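Local coordinates for transcription regulator AmtR (PDB 5E57), which probably binds DNA as a dimeric TetR-family transcription regulator involved in the control of nitrogen and urea metabolism, at residues Lys52-Val64 with Leu106-Phe120. Sequence-based numbering, arbitrary orientation.
Sequences KDDILDALLAGTV and LYLLPELRTDRFAPF. With ACT (acetate ion), chain D.
The Phe120 ring takes Leu60 on one face: CB of Leu60 lies 3.7 Å from the ring centroid and 19° off its normal, a CH-pi contact. CG of Phe120 stands anti to the backbone N, which carries the ring against Leu60 and beside Val64, whose CG1 is 3.9 Å from Phe120 CE1. The Phe117 ring has Asp53 O and Asp57 OD1 at its edge, near the plane, and Arg116 CG 3.6 Å above one face, offset toward the rim, while CD2 of Leu56 approaches obliquely to 3.6 Å from Phe117 CZ. One face of the Arg116 guanidinium lies against Asp53 CB, and its edge faces two carboxylates in one salt-bridge network. Both salt bridges contain weak hydrogen bonds: Arg116 NH1 to Asp57 OD2 is nearly straight (171°) but long, 3.2 Å; Arg116 NH2 to Asp54 OD1 spans 2.9 Å but is strongly bent at 125°. One water donates to Asp53 OD2, another accepts from Arg116 NE, and Asp53 OD1 is hydrogen-bonded to Tyr26 OH. In TetR-family terms, helix 52-61 follows the predicted helix-turn-helix and is covered on its other side by helices 9-23 and 31-38; the contact thus seats the DNA-binding head on the loop and 3-10 turns leading into helix 118-142 of the ligand-binding domain. On the side of the Phe117 ring away from Arg116, Leu56 CD2 and Leu60 CD1 both touch Leu112 CD1. Tyr107 presents its ring edge to Leu60 CD2 and Thr63 OG1; Tyr107 OH donates to O of an acetate ion, probably from the crystallisation liquor, 2.8 Å away. Thr63 OG1 itself donates in the carbonyl plane to Leu60 O.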
loop_
_atom_site.group_PDB
_atom_site.type_symbol
_atom_site.label_atom_id
_atom_site.label_comp_id
_atom_site.label_asym_id
_atom_site.label_seq_id
_atom_site.Cartn_x
_atom_site.Cartn_y
_atom_site.Cartn_z
ATOM N N LYS A 52 -22.095 -6.256 12.814
ATOM C CA LYS A 52 -20.690 -5.932 12.824
ATOM C C LYS A 52 -20.360 -5.263 11.496
ATOM O O LYS A 52 -19.606 -4.270 11.469
ATOM C CB LYS A 52 -19.836 -7.184 13.083
ATOM C CG LYS A 52 -18.367 -6.872 13.270
ATOM C CD LYS A 52 -17.538 -8.043 13.824
ATOM C CE LYS A 52 -17.648 -9.318 13.054
ATOM N NZ LYS A 52 -16.609 -10.298 13.519
ATOM N N ASP A 53 -20.935 -5.791 10.404
ATOM C CA ASP A 53 -20.713 -5.255 9.077
ATOM C C ASP A 53 -21.091 -3.775 9.003
ATOM O O ASP A 53 -20.424 -2.990 8.307
ATOM C CB ASP A 53 -21.502 -6.075 8.037
ATOM C CG ASP A 53 -20.801 -7.340 7.602
ATOM O OD1 ASP A 53 -19.618 -7.650 7.954
ATOM O OD2 ASP A 53 -21.433 -8.048 6.808
ATOM N N ASP A 54 -22.192 -3.391 9.675
ATOM C CA ASP A 54 -22.613 -2.005 9.706
ATOM C C ASP A 54 -21.551 -1.173 10.362
ATOM O O ASP A 54 -21.381 0.031 10.024
ATOM C CB ASP A 54 -23.895 -1.808 10.508
ATOM C CG ASP A 54 -25.146 -2.384 9.796
ATOM O OD1 ASP A 54 -25.169 -2.456 8.550
ATOM O OD2 ASP A 54 -26.087 -2.767 10.503
ATOM N N ILE A 55 -20.834 -1.755 11.332
ATOM C CA ILE A 55 -19.779 -0.965 12.049
ATOM C C ILE A 55 -18.606 -0.687 11.083
ATOM O O ILE A 55 -18.123 0.441 10.948
ATOM C CB ILE A 55 -19.259 -1.730 13.299
ATOM C CG1 ILE A 55 -20.420 -1.924 14.316
ATOM C CG2 ILE A 55 -18.097 -1.004 13.923
ATOM C CD1 ILE A 55 -20.106 -2.879 15.459
ATOM N N LEU A 56 -18.189 -1.741 10.399
ATOM C CA LEU A 56 -17.130 -1.678 9.407
ATOM C C LEU A 56 -17.488 -0.742 8.280
ATOM O O LEU A 56 -16.633 0.021 7.819
ATOM C CB LEU A 56 -16.818 -3.094 8.846
ATOM C CG LEU A 56 -15.700 -3.252 7.795
ATOM C CD1 LEU A 56 -14.360 -2.814 8.371
ATOM C CD2 LEU A 56 -15.568 -4.679 7.296
ATOM N N ASP A 57 -18.754 -0.759 7.860
ATOM C CA ASP A 57 -19.189 0.190 6.832
ATOM C C ASP A 57 -18.997 1.622 7.261
ATOM O O ASP A 57 -18.440 2.416 6.502
ATOM C CB ASP A 57 -20.632 -0.030 6.423
ATOM C CG ASP A 57 -20.796 -0.047 4.882
ATOM O OD1 ASP A 57 -19.761 -0.041 4.133
ATOM O OD2 ASP A 57 -21.974 -0.060 4.451
ATOM N N ALA A 58 -19.414 1.966 8.482
ATOM C CA ALA A 58 -19.245 3.330 8.913
ATOM C C ALA A 58 -17.733 3.698 9.033
ATOM O O ALA A 58 -17.321 4.751 8.634
ATOM C CB ALA A 58 -19.983 3.542 10.191
ATOM N N LEU A 59 -16.909 2.813 9.563
ATOM C CA LEU A 59 -15.478 3.077 9.631
ATOM C C LEU A 59 -14.852 3.317 8.281
ATOM O O LEU A 59 -14.137 4.291 8.123
ATOM C CB LEU A 59 -14.736 1.949 10.352
ATOM C CG LEU A 59 -15.089 1.767 11.815
ATOM C CD1 LEU A 59 -14.572 0.457 12.337
ATOM C CD2 LEU A 59 -14.563 2.943 12.639
ATOM N N LEU A 60 -15.153 2.458 7.307
ATOM C CA LEU A 60 -14.596 2.609 5.964
ATOM C C LEU A 60 -15.036 3.884 5.269
ATOM O O LEU A 60 -14.234 4.595 4.639
ATOM C CB LEU A 60 -14.948 1.413 5.060
ATOM C CG LEU A 60 -14.436 0.023 5.405
ATOM C CD1 LEU A 60 -15.068 -1.080 4.550
ATOM C CD2 LEU A 60 -12.917 -0.060 5.313
ATOM N N ALA A 61 -16.318 4.189 5.366
ATOM C CA ALA A 61 -16.854 5.389 4.744
ATOM C C ALA A 61 -16.170 6.665 5.325
ATOM O O ALA A 61 -15.893 7.594 4.590
ATOM C CB ALA A 61 -18.380 5.464 4.979
ATOM N N GLY A 62 -15.916 6.712 6.637
ATOM C CA GLY A 62 -15.242 7.901 7.200
ATOM C C GLY A 62 -13.818 8.044 6.670
ATOM O O GLY A 62 -13.226 9.055 6.846
ATOM N N THR A 63 -13.234 7.033 6.026
ATOM C CA THR A 63 -11.896 7.196 5.455
ATOM C C THR A 63 -11.945 7.717 4.016
ATOM O O THR A 63 -10.916 8.074 3.464
ATOM C CB THR A 63 -11.083 5.882 5.440
ATOM O OG1 THR A 63 -11.631 4.909 4.511
ATOM C CG2 THR A 63 -11.022 5.302 6.867
ATOM N N VAL A 64 -13.121 7.762 3.386
ATOM C CA VAL A 64 -13.157 8.231 2.012
ATOM C C VAL A 64 -14.131 9.348 1.720
ATOM O O VAL A 64 -13.976 9.987 0.692
ATOM C CB VAL A 64 -13.446 7.099 0.953
ATOM C CG1 VAL A 64 -12.477 5.967 1.097
ATOM C CG2 VAL A 64 -14.856 6.588 1.077
ATOM N N LEU A 106 -7.706 -1.876 6.690
ATOM C CA LEU A 106 -8.802 -2.864 6.505
ATOM C C LEU A 106 -9.235 -3.021 5.000
ATOM O O LEU A 106 -9.999 -3.922 4.658
ATOM C CB LEU A 106 -9.976 -2.430 7.375
ATOM C CG LEU A 106 -9.706 -2.305 8.884
ATOM C CD1 LEU A 106 -10.924 -1.642 9.506
ATOM C CD2 LEU A 106 -9.381 -3.653 9.540
ATOM N N TYR A 107 -8.716 -2.179 4.113
ATOM C CA TYR A 107 -9.135 -2.185 2.691
ATOM C C TYR A 107 -8.894 -3.506 2.040
ATOM O O TYR A 107 -9.543 -3.828 1.104
ATOM C CB TYR A 107 -8.382 -1.119 1.896
ATOM C CG TYR A 107 -8.730 0.337 2.210
ATOM C CD1 TYR A 107 -9.850 0.689 2.937
ATOM C CD2 TYR A 107 -7.978 1.354 1.682
ATOM C CE1 TYR A 107 -10.171 2.031 3.184
ATOM C CE2 TYR A 107 -8.309 2.679 1.905
ATOM C CZ TYR A 107 -9.412 2.992 2.639
ATOM O OH TYR A 107 -9.709 4.281 2.853
ATOM N N LEU A 108 -7.940 -4.282 2.528
ATOM C CA LEU A 108 -7.590 -5.530 1.914
ATOM C C LEU A 108 -8.290 -6.785 2.484
ATOM O O LEU A 108 -8.088 -7.886 2.003
ATOM C CB LEU A 108 -6.102 -5.702 2.060
ATOM C CG LEU A 108 -5.300 -4.536 1.437
ATOM C CD1 LEU A 108 -3.793 -4.868 1.502
ATOM C CD2 LEU A 108 -5.746 -4.191 0.004
ATOM N N LEU A 109 -9.116 -6.607 3.482
ATOM C CA LEU A 109 -9.912 -7.690 4.025
ATOM C C LEU A 109 -10.685 -8.371 2.896
ATOM O O LEU A 109 -11.403 -7.689 2.199
ATOM C CB LEU A 109 -10.891 -7.060 4.969
ATOM C CG LEU A 109 -10.800 -7.136 6.490
ATOM C CD1 LEU A 109 -9.483 -7.530 7.090
ATOM C CD2 LEU A 109 -11.425 -5.874 7.107
ATOM N N PRO A 110 -10.579 -9.706 2.737
ATOM C CA PRO A 110 -11.451 -10.394 1.777
ATOM C C PRO A 110 -12.932 -10.131 2.020
ATOM O O PRO A 110 -13.639 -10.012 1.055
ATOM C CB PRO A 110 -11.120 -11.873 1.957
ATOM C CG PRO A 110 -9.810 -11.896 2.693
ATOM C CD PRO A 110 -9.747 -10.646 3.503
ATOM N N GLU A 111 -13.363 -9.886 3.262
ATOM C CA GLU A 111 -14.784 -9.493 3.500
ATOM C C GLU A 111 -15.257 -8.330 2.629
ATOM O O GLU A 111 -16.441 -8.181 2.368
ATOM C CB GLU A 111 -15.035 -9.071 4.947
ATOM C CG GLU A 111 -14.981 -10.145 5.981
ATOM C CD GLU A 111 -13.569 -10.541 6.397
ATOM O OE1 GLU A 111 -13.483 -11.287 7.359
ATOM O OE2 GLU A 111 -12.553 -10.214 5.741
ATOM N N LEU A 112 -14.348 -7.457 2.222
ATOM C CA LEU A 112 -14.732 -6.312 1.390
ATOM C C LEU A 112 -15.077 -6.662 -0.039
ATOM O O LEU A 112 -15.599 -5.796 -0.776
ATOM C CB LEU A 112 -13.639 -5.233 1.358
ATOM C CG LEU A 112 -13.852 -4.158 2.424
ATOM C CD1 LEU A 112 -14.111 -4.718 3.808
ATOM C CD2 LEU A 112 -12.626 -3.280 2.429
ATOM N N ARG A 113 -14.812 -7.907 -0.425
ATOM C CA ARG A 113 -15.100 -8.357 -1.775
ATOM C C ARG A 113 -16.578 -8.805 -1.955
ATOM O O ARG A 113 -17.044 -8.917 -3.080
ATOM C CB ARG A 113 -14.054 -9.408 -2.186
ATOM N N THR A 114 -17.340 -8.946 -0.875
ATOM C CA THR A 114 -18.757 -9.337 -0.953
ATOM C C THR A 114 -19.726 -8.239 -1.395
ATOM O O THR A 114 -19.492 -7.030 -1.177
ATOM C CB THR A 114 -19.257 -9.856 0.431
ATOM O OG1 THR A 114 -19.366 -8.779 1.370
ATOM C CG2 THR A 114 -18.299 -10.833 0.991
ATOM N N ASP A 115 -20.866 -8.658 -1.953
ATOM C CA ASP A 115 -21.935 -7.718 -2.292
ATOM C C ASP A 115 -22.266 -6.805 -1.141
ATOM O O ASP A 115 -22.651 -5.651 -1.348
ATOM C CB ASP A 115 -23.207 -8.453 -2.731
ATOM C CG ASP A 115 -23.012 -9.240 -4.049
ATOM O OD1 ASP A 115 -21.986 -9.056 -4.732
ATOM O OD2 ASP A 115 -23.905 -10.042 -4.407
ATOM N N ARG A 116 -22.096 -7.282 0.088
ATOM C CA ARG A 116 -22.393 -6.443 1.261
ATOM C C ARG A 116 -21.645 -5.127 1.202
ATOM O O ARG A 116 -22.155 -4.116 1.660
ATOM C CB ARG A 116 -21.975 -7.187 2.555
ATOM C CG ARG A 116 -22.042 -6.332 3.815
ATOM C CD ARG A 116 -23.440 -5.860 3.914
ATOM N NE ARG A 116 -23.657 -5.021 5.056
ATOM C CZ ARG A 116 -23.273 -3.766 5.140
ATOM N NH1 ARG A 116 -22.538 -3.207 4.172
ATOM N NH2 ARG A 116 -23.575 -3.084 6.218
ATOM N N PHE A 117 -20.410 -5.158 0.721
ATOM C CA PHE A 117 -19.528 -3.921 0.654
ATOM C C PHE A 117 -19.265 -3.352 -0.735
ATOM O O PHE A 117 -18.319 -2.561 -0.940
ATOM C CB PHE A 117 -18.196 -4.239 1.330
ATOM C CG PHE A 117 -18.339 -4.463 2.803
ATOM C CD1 PHE A 117 -18.486 -3.379 3.655
ATOM C CD2 PHE A 117 -18.384 -5.719 3.313
ATOM C CE1 PHE A 117 -18.623 -3.575 5.013
ATOM C CE2 PHE A 117 -18.530 -5.930 4.686
ATOM C CZ PHE A 117 -18.656 -4.844 5.519
ATOM N N ALA A 118 -20.141 -3.680 -1.679
ATOM C CA ALA A 118 -20.098 -3.067 -3.029
ATOM C C ALA A 118 -20.176 -1.573 -2.979
ATOM O O ALA A 118 -19.495 -0.865 -3.736
ATOM C CB ALA A 118 -21.209 -3.593 -3.911
ATOM N N PRO A 119 -21.037 -1.050 -2.117
ATOM C CA PRO A 119 -21.158 0.404 -2.204
ATOM C C PRO A 119 -19.853 1.126 -1.788
ATOM O O PRO A 119 -19.411 2.092 -2.424
ATOM C CB PRO A 119 -22.328 0.716 -1.246
ATOM C CG PRO A 119 -23.116 -0.581 -1.209
ATOM C CD PRO A 119 -22.067 -1.649 -1.252
ATOM N N PHE A 120 -19.272 0.710 -0.676
ATOM C CA PHE A 120 -17.981 1.267 -0.279
ATOM C C PHE A 120 -16.945 1.071 -1.426
ATOM O O PHE A 120 -16.265 2.021 -1.816
ATOM C CB PHE A 120 -17.460 0.633 1.024
ATOM C CG PHE A 120 -16.031 0.984 1.267
ATOM C CD1 PHE A 120 -15.719 2.275 1.649
ATOM C CD2 PHE A 120 -15.018 0.087 0.932
ATOM C CE1 PHE A 120 -14.413 2.658 1.763
ATOM C CE2 PHE A 120 -13.704 0.454 1.040
ATOM C CZ PHE A 120 -13.406 1.752 1.459
HETATM C C ACT D . -8.357 6.921 0.415
HETATM O O ACT D . -8.759 5.816 0.708
HETATM O OXT ACT D . -7.523 6.983 -0.534
HETATM C CH3 ACT D . -8.888 8.120 1.212
HETATM O O HOH W 1 -23.937 -7.983 6.514
HETATM O O HOH W 2 -25.063 -5.788 7.556
#